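Local structure of taurocyamine kinase (Schistosoma mansoni, 4WOD) at residues L124-T136 with K255-F267. The protein catalyses the reversible, magnesium-dependent transfer of phosphate between ATP and the guanidino compound taurocyamine. The protein carries 4 engineered substitutions. Residues are numbered along the deposited sequence; the frame is centred on the assembly and turned at random.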
loop_
_atom_site.group_PDB
_atom_site.type_symbol
_atom_site.label_atom_id
_atom_site.label_comp_id
_atom_site.label_asym_id
_atom_site.label_seq_id
_atom_site.Cartn_x
_atom_site.Cartn_y
_atom_site.Cartn_z
ATOM N N LEU A 124 18.435 -5.432 -20.225
ATOM C CA LEU A 124 18.530 -6.858 -19.951
ATOM C C LEU A 124 19.940 -7.225 -19.480
ATOM O O LEU A 124 20.872 -6.411 -19.546
ATOM C CB LEU A 124 18.152 -7.697 -21.177
ATOM C CG LEU A 124 18.826 -7.481 -22.532
ATOM C CD1 LEU A 124 20.259 -8.026 -22.602
ATOM C CD2 LEU A 124 17.945 -8.098 -23.622
ATOM N N GLY A 125 20.078 -8.466 -19.035
ATOM C CA GLY A 125 21.340 -8.982 -18.531
ATOM C C GLY A 125 21.556 -10.398 -19.044
ATOM O O GLY A 125 20.595 -11.069 -19.443
ATOM N N ARG A 126 22.816 -10.846 -19.060
ATOM C CA ARG A 126 23.139 -12.219 -19.416
ATOM C C ARG A 126 24.317 -12.739 -18.607
ATOM O O ARG A 126 25.226 -11.985 -18.244
ATOM C CB ARG A 126 23.479 -12.350 -20.906
ATOM C CG ARG A 126 22.332 -12.040 -21.869
ATOM C CD ARG A 126 21.240 -13.102 -21.792
ATOM N NE ARG A 126 20.274 -13.000 -22.892
ATOM C CZ ARG A 126 19.089 -12.405 -22.788
ATOM N NH1 ARG A 126 18.733 -11.833 -21.633
ATOM N NH2 ARG A 126 18.266 -12.370 -23.837
ATOM N N THR A 127 24.274 -14.037 -18.346
ATOM C CA THR A 127 25.374 -14.787 -17.774
ATOM C C THR A 127 26.041 -15.578 -18.881
ATOM O O THR A 127 25.360 -16.288 -19.620
ATOM C CB THR A 127 24.892 -15.766 -16.717
ATOM O OG1 THR A 127 24.243 -15.060 -15.653
ATOM C CG2 THR A 127 26.067 -16.620 -16.194
ATOM N N VAL A 128 27.354 -15.459 -19.005
ATOM C CA VAL A 128 28.088 -16.271 -19.981
ATOM C C VAL A 128 28.433 -17.645 -19.360
ATOM O O VAL A 128 29.021 -17.714 -18.276
ATOM C CB VAL A 128 29.385 -15.543 -20.466
ATOM C CG1 VAL A 128 30.218 -16.449 -21.361
ATOM C CG2 VAL A 128 29.041 -14.223 -21.188
ATOM N N GLU A 129 28.040 -18.731 -20.030
ATOM C CA GLU A 129 28.374 -20.086 -19.557
ATOM C C GLU A 129 29.863 -20.287 -19.326
ATOM O O GLU A 129 30.691 -19.782 -20.090
ATOM C CB GLU A 129 27.906 -21.141 -20.555
ATOM C CG GLU A 129 26.417 -21.364 -20.572
ATOM C CD GLU A 129 26.013 -22.415 -21.582
ATOM O OE1 GLU A 129 26.774 -22.634 -22.560
ATOM O OE2 GLU A 129 24.941 -23.032 -21.384
ATOM N N GLY A 130 30.189 -21.044 -18.287
ATOM C CA GLY A 130 31.550 -21.448 -18.023
ATOM C C GLY A 130 32.277 -20.533 -17.056
ATOM O O GLY A 130 33.441 -20.768 -16.756
ATOM N N PHE A 131 31.614 -19.476 -16.579
ATOM C CA PHE A 131 32.285 -18.510 -15.705
ATOM C C PHE A 131 31.455 -18.283 -14.461
ATOM O O PHE A 131 30.243 -18.279 -14.539
ATOM C CB PHE A 131 32.501 -17.152 -16.392
ATOM C CG PHE A 131 33.435 -17.198 -17.562
ATOM C CD1 PHE A 131 34.791 -16.921 -17.398
ATOM C CD2 PHE A 131 32.957 -17.517 -18.825
ATOM C CE1 PHE A 131 35.656 -16.944 -18.473
ATOM C CE2 PHE A 131 33.824 -17.552 -19.919
ATOM C CZ PHE A 131 35.172 -17.268 -19.740
ATOM N N GLY A 132 32.116 -18.075 -13.326
ATOM C CA GLY A 132 31.412 -17.820 -12.085
ATOM C C GLY A 132 30.981 -16.372 -11.965
ATOM O O GLY A 132 31.085 -15.597 -12.924
ATOM N N PHE A 133 30.438 -16.037 -10.796
ATOM C CA PHE A 133 30.116 -14.670 -10.440
ATOM C C PHE A 133 31.200 -14.170 -9.488
ATOM O O PHE A 133 32.155 -14.894 -9.222
ATOM C CB PHE A 133 28.725 -14.579 -9.792
ATOM C CG PHE A 133 27.581 -14.876 -10.741
ATOM C CD1 PHE A 133 27.624 -14.437 -12.063
ATOM C CD2 PHE A 133 26.472 -15.604 -10.311
ATOM C CE1 PHE A 133 26.562 -14.707 -12.934
ATOM C CE2 PHE A 133 25.414 -15.888 -11.165
ATOM C CZ PHE A 133 25.443 -15.442 -12.479
ATOM N N GLY A 134 31.032 -12.943 -8.983
ATOM C CA GLY A 134 31.943 -12.336 -8.021
ATOM C C GLY A 134 32.718 -13.266 -7.088
ATOM O O GLY A 134 33.957 -13.220 -7.064
ATOM N N PRO A 135 32.000 -14.104 -6.311
ATOM C CA PRO A 135 32.623 -14.976 -5.305
ATOM C C PRO A 135 33.464 -16.123 -5.860
ATOM O O PRO A 135 34.258 -16.686 -5.113
ATOM C CB PRO A 135 31.414 -15.545 -4.537
ATOM C CG PRO A 135 30.333 -14.523 -4.733
ATOM C CD PRO A 135 30.535 -14.077 -6.155
ATOM N N THR A 136 33.291 -16.476 -7.129
ATOM C CA THR A 136 33.961 -17.657 -7.642
ATOM C C THR A 136 34.914 -17.373 -8.810
ATOM O O THR A 136 35.649 -18.264 -9.234
ATOM C CB THR A 136 32.934 -18.756 -8.103
ATOM O OG1 THR A 136 31.899 -18.153 -8.889
ATOM C CG2 THR A 136 32.310 -19.474 -6.897
ATOM N N LYS A 255 27.711 -17.842 -25.543
ATOM C CA LYS A 255 26.785 -18.809 -25.011
ATOM C C LYS A 255 26.254 -18.268 -23.695
ATOM O O LYS A 255 27.022 -18.119 -22.736
ATOM C CB LYS A 255 27.465 -20.164 -24.776
ATOM C CG LYS A 255 28.209 -20.742 -25.969
ATOM C CD LYS A 255 28.997 -21.992 -25.553
ATOM C CE LYS A 255 29.517 -22.779 -26.749
ATOM N NZ LYS A 255 28.417 -23.326 -27.595
ATOM N N PHE A 256 24.952 -17.987 -23.641
ATOM C CA PHE A 256 24.347 -17.479 -22.409
ATOM C C PHE A 256 23.649 -18.595 -21.640
ATOM O O PHE A 256 23.037 -19.492 -22.231
ATOM C CB PHE A 256 23.356 -16.361 -22.706
ATOM C CG PHE A 256 23.958 -15.173 -23.411
ATOM C CD1 PHE A 256 25.151 -14.604 -22.973
ATOM C CD2 PHE A 256 23.314 -14.609 -24.502
ATOM C CE1 PHE A 256 25.695 -13.512 -23.619
ATOM C CE2 PHE A 256 23.847 -13.514 -25.144
ATOM C CZ PHE A 256 25.051 -12.965 -24.706
ATOM N N ALA A 257 23.742 -18.530 -20.317
ATOM C CA ALA A 257 23.146 -19.534 -19.441
ATOM C C ALA A 257 21.636 -19.371 -19.348
ATOM O O ALA A 257 21.147 -18.310 -18.960
ATOM C CB ALA A 257 23.770 -19.454 -18.043
ATOM N N PHE A 258 20.904 -20.427 -19.705
ATOM C CA PHE A 258 19.448 -20.421 -19.689
ATOM C C PHE A 258 18.942 -21.811 -19.340
ATOM O O PHE A 258 19.458 -22.788 -19.852
ATOM C CB PHE A 258 18.914 -19.965 -21.064
ATOM C CG PHE A 258 17.397 -19.954 -21.193
ATOM C CD1 PHE A 258 16.698 -18.743 -21.244
ATOM C CD2 PHE A 258 16.677 -21.133 -21.338
ATOM C CE1 PHE A 258 15.300 -18.723 -21.395
ATOM C CE2 PHE A 258 15.283 -21.120 -21.473
ATOM C CZ PHE A 258 14.595 -19.919 -21.506
ATOM N N ASN A 259 17.937 -21.921 -18.479
ATOM C CA ASN A 259 17.227 -23.199 -18.379
ATOM C C ASN A 259 15.716 -22.980 -18.310
ATOM O O ASN A 259 15.239 -21.873 -18.003
ATOM C CB ASN A 259 17.745 -24.052 -17.194
ATOM C CG ASN A 259 17.281 -23.566 -15.810
ATOM O OD1 ASN A 259 16.118 -23.231 -15.600
ATOM N ND2 ASN A 259 18.198 -23.607 -14.838
ATOM N N ASP A 260 14.966 -24.039 -18.603
ATOM C CA ASP A 260 13.548 -23.901 -18.871
ATOM C C ASP A 260 12.720 -23.694 -17.609
ATOM O O ASP A 260 11.508 -23.570 -17.684
ATOM C CB ASP A 260 13.026 -25.120 -19.646
ATOM C CG ASP A 260 13.690 -25.267 -21.011
ATOM O OD1 ASP A 260 13.252 -24.572 -21.961
ATOM O OD2 ASP A 260 14.652 -26.065 -21.129
ATOM N N ARG A 261 13.380 -23.630 -16.463
ATOM C CA ARG A 261 12.716 -23.297 -15.213
ATOM C C ARG A 261 12.885 -21.807 -14.847
ATOM O O ARG A 261 11.901 -21.111 -14.572
ATOM C CB ARG A 261 13.266 -24.200 -14.115
ATOM C CG ARG A 261 12.581 -24.119 -12.778
ATOM C CD ARG A 261 13.082 -25.284 -11.924
ATOM N NE ARG A 261 14.540 -25.298 -11.841
ATOM C CZ ARG A 261 15.204 -24.619 -10.922
ATOM N NH1 ARG A 261 14.510 -23.921 -10.048
ATOM N NH2 ARG A 261 16.534 -24.639 -10.866
ATOM N N LEU A 262 14.124 -21.310 -14.866
ATOM C CA LEU A 262 14.392 -19.932 -14.460
ATOM C C LEU A 262 14.631 -18.985 -15.623
ATOM O O LEU A 262 14.850 -17.794 -15.412
ATOM C CB LEU A 262 15.614 -19.877 -13.523
ATOM C CG LEU A 262 15.490 -20.820 -12.315
ATOM C CD1 LEU A 262 16.729 -20.774 -11.447
ATOM C CD2 LEU A 262 14.254 -20.481 -11.501
ATOM N N GLY A 263 14.632 -19.498 -16.846
ATOM C CA GLY A 263 15.037 -18.661 -17.962
ATOM C C GLY A 263 16.518 -18.293 -17.906
ATOM O O GLY A 263 17.357 -19.150 -17.618
ATOM N N PHE A 264 16.841 -17.030 -18.208
ATOM C CA PHE A 264 18.233 -16.561 -18.174
ATOM C C PHE A 264 18.702 -16.384 -16.731
ATOM O O PHE A 264 18.079 -15.674 -15.921
ATOM C CB PHE A 264 18.399 -15.250 -18.931
ATOM C CG PHE A 264 18.263 -15.386 -20.418
ATOM C CD1 PHE A 264 19.275 -15.987 -21.160
ATOM C CD2 PHE A 264 17.133 -14.933 -21.065
ATOM C CE1 PHE A 264 19.164 -16.115 -22.535
ATOM C CE2 PHE A 264 17.007 -15.053 -22.450
ATOM C CZ PHE A 264 18.031 -15.631 -23.179
ATOM N N ILE A 265 19.792 -17.053 -16.412
ATOM C CA ILE A 265 20.391 -16.942 -15.082
ATOM C C ILE A 265 20.988 -15.551 -14.878
ATOM O O ILE A 265 21.617 -14.984 -15.789
ATOM C CB ILE A 265 21.486 -18.012 -14.882
ATOM C CG1 ILE A 265 20.928 -19.419 -15.144
ATOM C CG2 ILE A 265 22.138 -17.898 -13.494
ATOM C CD1 ILE A 265 19.672 -19.768 -14.362
ATOM N N THR A 266 20.781 -14.998 -13.688
ATOM C CA THR A 266 21.395 -13.727 -13.313
ATOM C C THR A 266 21.968 -13.842 -11.917
ATOM O O THR A 266 21.627 -14.778 -11.199
ATOM C CB THR A 266 20.381 -12.562 -13.354
ATOM O OG1 THR A 266 19.189 -12.953 -12.645
ATOM C CG2 THR A 266 20.057 -12.228 -14.822
ATOM N N PHE A 267 22.827 -12.892 -11.549
ATOM C CA PHE A 267 23.457 -12.863 -10.211
ATOM C C PHE A 267 22.421 -12.686 -9.100
ATOM O O PHE A 267 22.483 -13.344 -8.055
ATOM C CB PHE A 267 24.503 -11.746 -10.165
ATOM C CG PHE A 267 25.222 -11.605 -8.843
ATOM C CD1 PHE A 267 26.070 -12.589 -8.372
ATOM C CD2 PHE A 267 25.077 -10.444 -8.092
ATOM C CE1 PHE A 267 26.750 -12.428 -7.158
ATOM C CE2 PHE A 267 25.755 -10.279 -6.895
ATOM C CZ PHE A 267 26.585 -11.275 -6.430
HETATM O O HOH W 1 21.802 -15.635 -18.601
HETATM O O HOH W 2 22.322 -22.737 -20.760
#
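Val128 and Phe256 form a single isolated bridge with the bond pattern of an antiparallel, non-hydrogen-bonded pair, CA atoms 4.6 Å apart, flanked by the backbone bonds Ala257 N to Thr127 O (2.9 Å) and Glu129 N to Lys255 O (3.0 Å). In this phosphagen kinase catalytic domain, the bridge joins the chain leaving central strand 117-126 to a small bulged hairpin, strands 258-259 and 263-264. Val128 also opens a type II turn to Phe131, whose third position is occupied by Gly130 with the positive phi that glycine readily adopts.

Arg126 is held by two aromatic rings. CG lies beside the backbone N (chi1 -65°), over the centre of the Phe256 ring and 3.7 Å from the centroid; the bend at chi2 then carries CD and the guanidinium across to Phe264, where the cation lies flat, centres 3.4 Å apart and planes at 11°. Arginine suits this place because its aliphatic part makes the CH-pi contact and its planar cation the cation-pi stack; NH1 also bonds back to Gly125 O, and Phe258 backs the far face of Phe264.

Thr127 suits its place doubly: OG1 donates to the buried Ile265 O over 2.6 Å, from above the carbonyl plane, while CB and CG2 pack on Ala257 CB. A water accepts from Thr127 N and donates to Ala257 O and Ile265 O.

Phe133 offers a flat face to both the ring edge and the CA of Phe267, an offset edge-to-face pair with planes at 83°. The Phe267 side chain lies about 6 Å from the bound arginine, nearest atoms, and is followed by Cys268, which lines that pocket and is the predicted active-site residue. Exposed Glu129 suits a carboxylate: its OE2 accepts from a water 2.7 Å away that in turn accepts from Phe258 N.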